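Local structure of gamma-glutamyltranspeptidase (Ggt) (5BPK) at residues 40-45 / 51-56; 77-80 / 85-88; 143-148 / 153-158. The protein cleaves gamma-glutamyl amide bonds, probably those of glutathione and related compounds, and passes the gamma-glutamyl group to water or an acceptor, as an N-terminal nucleophile hydrolase. One frame throughout, in Å; residues are numbered along the deposited sequence.

Interaction 1 (40-45 / 51-56); sequences EMDDFS and PNLYGL. With 4UD ((2S)-amino[(5S)-4,5-dihydro-1,2-oxazol-5-yl]acetic acid), chain O; EDO (1,2-ethanediol), chain Q.
Asn52 and Asp42 form the tight part of this contact. Asn52 ND2 donates to Asp42 O over 3.1 Å; the acceptor lies close to the amide plane, while the donor stands tilted from that of the carbonyl. Beside it, Leu53 N reaches the syn lone pair of Asp42 OD2 at 3.1 Å, with an N-H...O angle of 161°. With chi1 at 80°, Asn52 carries its CG between its own N and carbonyl carbon, and OD1 folds back over the turn that runs from Asn52 to Gly55. There OD1 accepts from Tyr54 N at 3.0 Å, forming an Asx turn, and from Leu56 N at 3.1 Å, the two donors approaching from opposite faces of the amide. With both ends gripped, the Asn52 amide can hardly rotate. Asp42 OD1 is hydrogen-bonded to Ser127 OG of the partner Ggt chain.

The looser side begins at Asp43. Its OD1 is too far from Asn52 ND2 for a direct bond, so a water spans the gap, donating a hydrogen bond to Asp43 OD1 at 2.8 Å and accepting one from Asn52 ND2. An ethanediol lies against Asn52 and Leu56. Exposed Leu53, which also packs against Asp42 OD2, has its CB over one face of the Tyr54 ring. Asp43 OD1 meets the edge of that ring, 3.9 Å from Tyr54 CE2, while the Tyr54 hydroxyl bonds to Asn21.

The inhibitor's amino nitrogen N7 donates to Asp43 OD2 at 2.7 Å and, more weakly, to Glu40 OE2. Both oxygens also make salt bridges with Arg103 of the partner chain. Asp43 and Glu40 would probably recognise the alpha-amino group of a gamma-glutamyl substrate likewise, with the Asn52 turn, through water, as a second shell to Asp43.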
loop_
_atom_site.group_PDB
_atom_site.type_symbol
_atom_site.label_atom_id
_atom_site.label_comp_id
_atom_site.label_asym_id
_atom_site.label_seq_id
_atom_site.Cartn_x
_atom_site.Cartn_y
_atom_site.Cartn_z
ATOM N N GLU B 40 11.594 -1.592 -4.716
ATOM C CA GLU B 40 11.231 -0.442 -3.893
ATOM C C GLU B 40 12.226 0.715 -4.004
ATOM O O GLU B 40 11.903 1.841 -3.616
ATOM C CB GLU B 40 11.065 -0.838 -2.418
ATOM C CG GLU B 40 9.819 -0.278 -1.752
ATOM C CD GLU B 40 8.553 -0.978 -2.234
ATOM O OE1 GLU B 40 8.447 -2.229 -2.079
ATOM O OE2 GLU B 40 7.674 -0.282 -2.771
ATOM N N MET B 41 13.426 0.471 -4.525
ATOM C CA MET B 41 14.378 1.585 -4.691
ATOM C C MET B 41 13.864 2.672 -5.629
ATOM O O MET B 41 14.269 3.818 -5.497
ATOM C CB MET B 41 15.761 1.097 -5.139
ATOM C CG MET B 41 16.439 0.168 -4.127
ATOM S SD MET B 41 16.878 0.947 -2.543
ATOM C CE MET B 41 18.316 1.917 -3.028
ATOM N N ASP B 42 12.966 2.330 -6.554
ATOM C CA ASP B 42 12.343 3.336 -7.441
ATOM C C ASP B 42 11.397 4.317 -6.715
ATOM O O ASP B 42 10.931 5.291 -7.306
ATOM C CB ASP B 42 11.583 2.665 -8.596
ATOM C CG ASP B 42 11.175 3.657 -9.681
ATOM O OD1 ASP B 42 12.083 4.197 -10.357
ATOM O OD2 ASP B 42 9.953 3.912 -9.842
ATOM N N ASP B 43 11.060 4.039 -5.462
ATOM C CA ASP B 43 10.284 4.993 -4.678
ATOM C C ASP B 43 11.138 6.120 -4.100
ATOM O O ASP B 43 10.587 7.091 -3.595
ATOM C CB ASP B 43 9.498 4.294 -3.574
ATOM C CG ASP B 43 8.201 3.673 -4.071
ATOM O OD1 ASP B 43 7.839 3.828 -5.258
ATOM O OD2 ASP B 43 7.539 3.016 -3.249
ATOM N N PHE B 44 12.462 5.991 -4.159
ATOM C CA PHE B 44 13.357 7.143 -3.930
ATOM C C PHE B 44 13.309 8.080 -5.128
ATOM O O PHE B 44 12.979 7.673 -6.246
ATOM C CB PHE B 44 14.816 6.717 -3.749
ATOM C CG PHE B 44 15.133 6.122 -2.400
ATOM C CD1 PHE B 44 15.131 6.917 -1.262
ATOM C CD2 PHE B 44 15.463 4.774 -2.272
ATOM C CE1 PHE B 44 15.440 6.390 -0.019
ATOM C CE2 PHE B 44 15.785 4.240 -1.034
ATOM C CZ PHE B 44 15.764 5.049 0.099
ATOM N N SER B 45 13.683 9.333 -4.896
ATOM C CA SER B 45 14.072 10.208 -5.989
ATOM C C SER B 45 15.496 9.819 -6.364
ATOM O O SER B 45 16.428 10.014 -5.576
ATOM C CB SER B 45 13.988 11.680 -5.589
ATOM O OG SER B 45 14.414 12.502 -6.661
ATOM N N PRO B 51 10.663 11.831 -12.733
ATOM C CA PRO B 51 9.420 11.150 -12.362
ATOM C C PRO B 51 9.620 9.645 -12.280
ATOM O O PRO B 51 10.253 9.061 -13.157
ATOM C CB PRO B 51 8.472 11.495 -13.519
ATOM C CG PRO B 51 9.374 11.687 -14.690
ATOM C CD PRO B 51 10.643 12.275 -14.145
ATOM N N ASN B 52 9.055 9.018 -11.248
ATOM C CA ASN B 52 9.166 7.566 -11.075
ATOM C C ASN B 52 7.995 6.834 -11.734
ATOM O O ASN B 52 7.264 7.425 -12.532
ATOM C CB ASN B 52 9.358 7.201 -9.587
ATOM C CG ASN B 52 8.059 7.213 -8.763
ATOM O OD1 ASN B 52 7.014 7.713 -9.188
ATOM N ND2 ASN B 52 8.146 6.657 -7.556
ATOM N N LEU B 53 7.832 5.552 -11.410
ATOM C CA LEU B 53 6.783 4.709 -12.007
ATOM C C LEU B 53 5.376 5.311 -11.882
ATOM O O LEU B 53 4.509 5.017 -12.704
ATOM C CB LEU B 53 6.804 3.307 -11.386
ATOM C CG LEU B 53 7.844 2.306 -11.907
ATOM C CD1 LEU B 53 7.836 1.038 -11.043
ATOM C CD2 LEU B 53 7.601 1.950 -13.370
ATOM N N TYR B 54 5.151 6.133 -10.857
ATOM C CA TYR B 54 3.829 6.742 -10.631
ATOM C C TYR B 54 3.785 8.235 -10.978
ATOM O O TYR B 54 2.807 8.921 -10.675
ATOM C CB TYR B 54 3.362 6.485 -9.187
ATOM C CG TYR B 54 3.543 5.039 -8.802
ATOM C CD1 TYR B 54 2.699 4.069 -9.317
ATOM C CD2 TYR B 54 4.592 4.630 -7.982
ATOM C CE1 TYR B 54 2.861 2.735 -9.004
ATOM C CE2 TYR B 54 4.764 3.291 -7.664
ATOM C CZ TYR B 54 3.891 2.347 -8.181
ATOM O OH TYR B 54 4.057 1.008 -7.888
ATOM N N GLY B 55 4.835 8.725 -11.636
ATOM C CA GLY B 55 4.927 10.144 -11.988
ATOM C C GLY B 55 5.190 11.061 -10.805
ATOM O O GLY B 55 4.955 12.269 -10.873
ATOM N N LEU B 56 5.659 10.489 -9.701
ATOM C CA LEU B 56 6.000 11.267 -8.521
ATOM C C LEU B 56 7.443 11.762 -8.644
ATOM O O LEU B 56 8.312 11.081 -9.210
ATOM C CB LEU B 56 5.799 10.427 -7.257
ATOM C CG LEU B 56 4.357 9.987 -6.993
ATOM C CD1 LEU B 56 4.335 8.878 -5.946
ATOM C CD2 LEU B 56 3.469 11.162 -6.576
HETATM C C3 4UD O . 1.562 -0.324 -4.362
HETATM C C4 4UD O . 3.205 0.894 -3.497
HETATM C C5 4UD O . 3.009 -0.097 -4.629
HETATM C C6 4UD O . 4.317 1.931 -3.709
HETATM C C8 4UD O . 4.396 2.742 -2.434
HETATM O O9 4UD O . 5.008 2.337 -1.476
HETATM O O10 4UD O . 3.771 3.939 -2.346
HETATM N N7 4UD O . 5.612 1.268 -3.915
HETATM O O2 4UD O . 1.972 1.603 -3.389
HETATM N N1 4UD O . 1.074 0.657 -3.677
HETATM C C1 EDO Q . 8.888 9.870 -6.004
HETATM O O1 EDO Q . 8.696 9.899 -4.580
HETATM C C2 EDO Q . 10.321 9.521 -6.382
HETATM O O2 EDO Q . 10.775 10.331 -7.485
HETATM O O HOH W 1 6.262 6.134 -5.280
#

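Interaction 2 (77-80 / 85-88); sequences TIVL and VFLV. With EDO (1,2-ethanediol), chain P.
The Phe86 ring takes Val79 at its edge: Val79 CG1 comes near the ring plane, 4.1 Å from Phe86 CD2. Phe86 lies alongside Val79, pointing the same way, and its ring also meets Tyr274 of the partner Ggt chain, the two planes inclined at about 30°. The other flat group that matters is the Val79 carbonyl, which takes two N-H groups. Phe86 N approaches in the carbonyl plane at 2.8 Å, and Leu87 N comes in tilted from it at 3.0 Å. In return, Val79 N donates to Leu87 O at 2.8 Å, and Ile78 CA brings its hydrogen to the same oxygen.

Both Phe86 and Leu87 thus face Val79, and the register slips by one residue. Phe86 absorbs the extra length with a nearly helical psi of -51°. Beyond the slip, Leu80 and Val85 are paired but their side chains diverge; Leu80 CD2 nevertheless comes back to within 3.8 Å of Val85 CA. On one face Val79 and Leu87 stand side by side, CB to CB at 3.9 Å, and Val79 there touches Ile105 of helix 96-109. On the other, Ile78 and Val88 rest on Ala13 of strand 13-19.

Strand 84-89 goes on to pair with strand 166-171, and residues 77-80 pair antiparallel with a strand of the partner chain, so the sheet runs across the interface. The classic beta bulge is a local feature of this hairpin; a sheet with a helix on one face and a second sheet on the other is consistent with the layered alpha-beta-beta-alpha fold of Ntn hydrolases.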
loop_
_atom_site.group_PDB
_atom_site.type_symbol
_atom_site.label_atom_id
_atom_site.label_comp_id
_atom_site.label_asym_id
_atom_site.label_seq_id
_atom_site.Cartn_x
_atom_site.Cartn_y
_atom_site.Cartn_z
ATOM N N THR B 77 -5.276 2.675 6.967
ATOM C CA THR B 77 -6.008 3.630 7.791
ATOM C C THR B 77 -7.088 2.953 8.616
ATOM O O THR B 77 -7.754 2.010 8.165
ATOM C CB THR B 77 -6.623 4.735 6.897
ATOM O OG1 THR B 77 -5.569 5.390 6.169
ATOM C CG2 THR B 77 -7.403 5.786 7.708
ATOM N N ILE B 78 -7.274 3.482 9.816
ATOM C CA ILE B 78 -8.384 3.121 10.682
ATOM C C ILE B 78 -9.093 4.419 11.071
ATOM O O ILE B 78 -8.445 5.391 11.474
ATOM C CB ILE B 78 -7.909 2.360 11.937
ATOM C CG1 ILE B 78 -7.274 1.026 11.534
ATOM C CG2 ILE B 78 -9.068 2.148 12.902
ATOM C CD1 ILE B 78 -6.575 0.300 12.672
ATOM N N VAL B 79 -10.413 4.438 10.927
ATOM C CA VAL B 79 -11.221 5.567 11.364
ATOM C C VAL B 79 -11.967 5.133 12.616
ATOM O O VAL B 79 -12.536 4.038 12.654
ATOM C CB VAL B 79 -12.214 6.031 10.278
ATOM C CG1 VAL B 79 -13.015 7.246 10.744
ATOM C CG2 VAL B 79 -11.468 6.369 8.989
ATOM N N LEU B 80 -11.942 5.990 13.634
ATOM C CA LEU B 80 -12.609 5.718 14.908
ATOM C C LEU B 80 -13.773 6.658 15.114
ATOM O O LEU B 80 -13.741 7.810 14.689
ATOM C CB LEU B 80 -11.635 5.878 16.084
ATOM C CG LEU B 80 -10.323 5.100 15.975
ATOM C CD1 LEU B 80 -9.363 5.511 17.103
ATOM C CD2 LEU B 80 -10.569 3.597 15.986
ATOM N N VAL B 85 -13.544 1.324 16.731
ATOM C CA VAL B 85 -13.334 1.073 15.306
ATOM C C VAL B 85 -14.623 1.340 14.540
ATOM O O VAL B 85 -15.696 0.818 14.898
ATOM C CB VAL B 85 -12.849 -0.374 15.058
ATOM C CG1 VAL B 85 -12.747 -0.685 13.559
ATOM C CG2 VAL B 85 -11.500 -0.599 15.745
ATOM N N PHE B 86 -14.504 2.175 13.511
ATOM C CA PHE B 86 -15.602 2.499 12.600
ATOM C C PHE B 86 -15.288 2.016 11.176
ATOM O O PHE B 86 -16.117 1.353 10.550
ATOM C CB PHE B 86 -15.884 4.012 12.641
ATOM C CG PHE B 86 -16.961 4.469 11.688
ATOM C CD1 PHE B 86 -18.265 4.021 11.823
ATOM C CD2 PHE B 86 -16.677 5.383 10.676
ATOM C CE1 PHE B 86 -19.266 4.458 10.957
ATOM C CE2 PHE B 86 -17.663 5.820 9.802
ATOM C CZ PHE B 86 -18.965 5.355 9.943
ATOM N N LEU B 87 -14.106 2.367 10.664
ATOM C CA LEU B 87 -13.645 1.885 9.357
ATOM C C LEU B 87 -12.220 1.356 9.407
ATOM O O LEU B 87 -11.378 1.892 10.124
ATOM C CB LEU B 87 -13.698 3.004 8.310
ATOM C CG LEU B 87 -15.062 3.631 7.999
ATOM C CD1 LEU B 87 -14.907 4.918 7.169
ATOM C CD2 LEU B 87 -15.971 2.621 7.278
ATOM N N VAL B 88 -11.964 0.298 8.638
ATOM C CA VAL B 88 -10.621 -0.205 8.373
ATOM C C VAL B 88 -10.474 -0.193 6.855
ATOM O O VAL B 88 -11.247 -0.836 6.142
ATOM C CB VAL B 88 -10.411 -1.622 8.946
ATOM C CG1 VAL B 88 -8.914 -2.008 8.911
ATOM C CG2 VAL B 88 -10.974 -1.709 10.364
HETATM C C1 EDO P . -12.396 -0.548 19.104
HETATM O O1 EDO P . -13.759 -0.903 18.779
HETATM C C2 EDO P . -12.047 -0.905 20.544
HETATM O O2 EDO P . -11.384 0.180 21.224
#

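Interaction 3 (143-148 / 153-158); sequences DVKDNL and YQIVTK. With EDO (1,2-ethanediol), chain X.
Leu148, Ile155 and Tyr153 bury most of the surface here. Leu148 crosses Tyr153 at a slant, its CD2 branch 3.7 Å from Tyr153 CE2. The Leu148 carbonyl turns to the same residue: Tyr153 N donates to Leu148 O over a long but fairly straight 3.3 Å, with an N-H...O angle of 161°. The ring presents its edge to that oxygen as well, Tyr153 CD2 lying 3.3 Å from Leu148 O. Backbone N-H and ring edge therefore converge on one carbonyl near the end of helix 142-151. The far end of the ring is held across the subunit boundary, the Tyr153 hydroxyl bonding to His313 of the partner Ggt chain.

Ile155 reaches the helix with its CD1 end. Its long branch is extended, with chi2 at 179°, and this carries the methyl to 4.0 Å from Leu148 CB and 3.5 Å from Lys145 O, an oxygen already bonded to the Thr149 hydroxyl. The closest part of the Lys145 side chain is CB, 4.3 Å from Ile155 CD1. Met140, from the loop before the helix, touches Lys145, Leu148 and Ile155.

Leu148 further rests on Leu133, and Ile155 on Ile135, both from strand 133-135, which pairs in parallel with strand 155-157. The helix thus packs across two neighbouring parallel strands that it connects, an arrangement characteristic of a beta-alpha-beta crossover, here a small unit at the periphery of the chain.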
loop_
_atom_site.group_PDB
_atom_site.type_symbol
_atom_site.label_atom_id
_atom_site.label_comp_id
_atom_site.label_asym_id
_atom_site.label_seq_id
_atom_site.Cartn_x
_atom_site.Cartn_y
_atom_site.Cartn_z
ATOM N N ASP B 143 -22.642 16.405 -17.914
ATOM C CA ASP B 143 -22.933 17.680 -17.231
ATOM C C ASP B 143 -21.811 18.042 -16.248
ATOM O O ASP B 143 -21.394 19.202 -16.148
ATOM C CB ASP B 143 -24.273 17.641 -16.486
ATOM C CG ASP B 143 -25.450 17.259 -17.382
ATOM O OD1 ASP B 143 -25.376 16.227 -18.074
ATOM O OD2 ASP B 143 -26.453 17.996 -17.390
ATOM N N VAL B 144 -21.324 17.034 -15.520
ATOM C CA VAL B 144 -20.252 17.232 -14.540
ATOM C C VAL B 144 -18.914 17.489 -15.252
ATOM O O VAL B 144 -18.190 18.415 -14.893
ATOM C CB VAL B 144 -20.153 16.012 -13.583
ATOM C CG1 VAL B 144 -18.969 16.156 -12.621
ATOM C CG2 VAL B 144 -21.464 15.859 -12.789
ATOM N N LYS B 145 -18.592 16.674 -16.250
ATOM C CA LYS B 145 -17.379 16.869 -17.055
ATOM C C LYS B 145 -17.305 18.290 -17.605
ATOM O O LYS B 145 -16.263 18.941 -17.536
ATOM C CB LYS B 145 -17.333 15.897 -18.242
ATOM C CG LYS B 145 -17.042 14.467 -17.875
ATOM C CD LYS B 145 -16.173 13.736 -18.910
ATOM C CE LYS B 145 -16.986 12.985 -19.938
ATOM N NZ LYS B 145 -16.374 11.645 -20.239
ATOM N N ASP B 146 -18.418 18.763 -18.161
ATOM C CA ASP B 146 -18.458 20.081 -18.807
ATOM C C ASP B 146 -18.211 21.209 -17.813
ATOM O O ASP B 146 -17.483 22.171 -18.112
ATOM C CB ASP B 146 -19.807 20.289 -19.506
ATOM C CG ASP B 146 -19.941 19.486 -20.797
ATOM O OD1 ASP B 146 -18.936 18.937 -21.303
ATOM O OD2 ASP B 146 -21.074 19.411 -21.316
ATOM N N ASN B 147 -18.855 21.122 -16.653
ATOM C CA ASN B 147 -18.649 22.103 -15.599
ATOM C C ASN B 147 -17.230 22.091 -15.044
ATOM O O ASN B 147 -16.675 23.146 -14.765
ATOM C CB ASN B 147 -19.665 21.943 -14.471
ATOM C CG ASN B 147 -21.041 22.473 -14.842
ATOM O OD1 ASN B 147 -21.177 23.297 -15.756
ATOM N ND2 ASN B 147 -22.062 22.033 -14.110
ATOM N N LEU B 148 -16.638 20.913 -14.879
ATOM C CA LEU B 148 -15.251 20.855 -14.425
ATOM C C LEU B 148 -14.267 21.349 -15.506
ATOM O O LEU B 148 -13.287 22.043 -15.181
ATOM C CB LEU B 148 -14.898 19.442 -13.954
ATOM C CG LEU B 148 -15.551 19.031 -12.630
ATOM C CD1 LEU B 148 -15.393 17.526 -12.405
ATOM C CD2 LEU B 148 -14.956 19.840 -11.450
ATOM N N TYR B 153 -10.063 22.190 -15.657
ATOM C CA TYR B 153 -9.486 20.845 -15.552
ATOM C C TYR B 153 -9.289 20.235 -16.943
ATOM O O TYR B 153 -10.135 20.400 -17.830
ATOM C CB TYR B 153 -10.376 19.923 -14.699
ATOM C CG TYR B 153 -10.387 20.285 -13.235
ATOM C CD1 TYR B 153 -9.256 20.073 -12.447
ATOM C CD2 TYR B 153 -11.511 20.840 -12.631
ATOM C CE1 TYR B 153 -9.240 20.417 -11.104
ATOM C CE2 TYR B 153 -11.508 21.191 -11.266
ATOM C CZ TYR B 153 -10.364 20.964 -10.513
ATOM O OH TYR B 153 -10.322 21.288 -9.176
ATOM N N GLN B 154 -8.180 19.520 -17.115
ATOM C CA GLN B 154 -7.968 18.661 -18.270
ATOM C C GLN B 154 -8.345 17.263 -17.813
ATOM O O GLN B 154 -7.597 16.634 -17.069
ATOM C CB GLN B 154 -6.503 18.690 -18.724
ATOM C CG GLN B 154 -5.970 20.086 -19.040
ATOM C CD GLN B 154 -6.586 20.681 -20.290
ATOM O OE1 GLN B 154 -7.199 21.754 -20.250
ATOM N NE2 GLN B 154 -6.433 19.984 -21.412
ATOM N N ILE B 155 -9.510 16.797 -18.245
ATOM C CA ILE B 155 -10.073 15.536 -17.764
ATOM C C ILE B 155 -9.606 14.415 -18.672
ATOM O O ILE B 155 -9.704 14.522 -19.903
ATOM C CB ILE B 155 -11.605 15.595 -17.713
ATOM C CG1 ILE B 155 -12.035 16.761 -16.820
ATOM C CG2 ILE B 155 -12.178 14.238 -17.224
ATOM C CD1 ILE B 155 -13.512 16.938 -16.699
ATOM N N VAL B 156 -9.089 13.351 -18.063
ATOM C CA VAL B 156 -8.570 12.203 -18.793
ATOM C C VAL B 156 -9.136 10.918 -18.186
ATOM O O VAL B 156 -9.114 10.728 -16.964
ATOM C CB VAL B 156 -7.025 12.156 -18.791
ATOM C CG1 VAL B 156 -6.465 13.421 -19.428
ATOM C CG2 VAL B 156 -6.458 11.994 -17.398
ATOM N N THR B 157 -9.658 10.051 -19.047
ATOM C CA THR B 157 -10.182 8.769 -18.607
ATOM C C THR B 157 -9.062 7.743 -18.737
ATOM O O THR B 157 -8.506 7.552 -19.826
ATOM C CB THR B 157 -11.414 8.344 -19.436
ATOM O OG1 THR B 157 -12.416 9.375 -19.387
ATOM C CG2 THR B 157 -11.975 7.016 -18.924
ATOM N N LYS B 158 -8.739 7.099 -17.616
ATOM C CA LYS B 158 -7.657 6.139 -17.515
ATOM C C LYS B 158 -8.147 4.869 -16.817
ATOM O O LYS B 158 -9.278 4.822 -16.341
ATOM C CB LYS B 158 -6.468 6.764 -16.777
ATOM C CG LYS B 158 -5.687 7.749 -17.634
ATOM C CD LYS B 158 -4.482 8.328 -16.899
ATOM C CE LYS B 158 -3.554 9.073 -17.849
ATOM N NZ LYS B 158 -2.419 9.715 -17.123
HETATM C C1 EDO X . -23.609 21.210 -17.028
HETATM O O1 EDO X . -22.436 21.080 -17.829
HETATM C C2 EDO X . -24.209 22.598 -17.215
HETATM O O2 EDO X . -24.493 23.177 -15.936
#

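How the interactions relate
The three contacts follow one another along the chain without touching. Interaction 1 is the one at the inhibitor, supplying Glu40, Asp43 and Tyr54 to a pocket completed by residues such as Thr1, Ser72 and Ser73. Interaction 2 lies on the opposite side of the chain's centre, about 29 Å from interaction 1 between centres; even so, the Thr77 side chain at its near end is about 13 Å from the ligand. Interaction 3 is the most peripheral, about 22 Å from the chain's centre. Its nearest atoms are about 8 Å from interaction 1 but about 23 Å from interaction 2. All three also meet the partner Ggt chain.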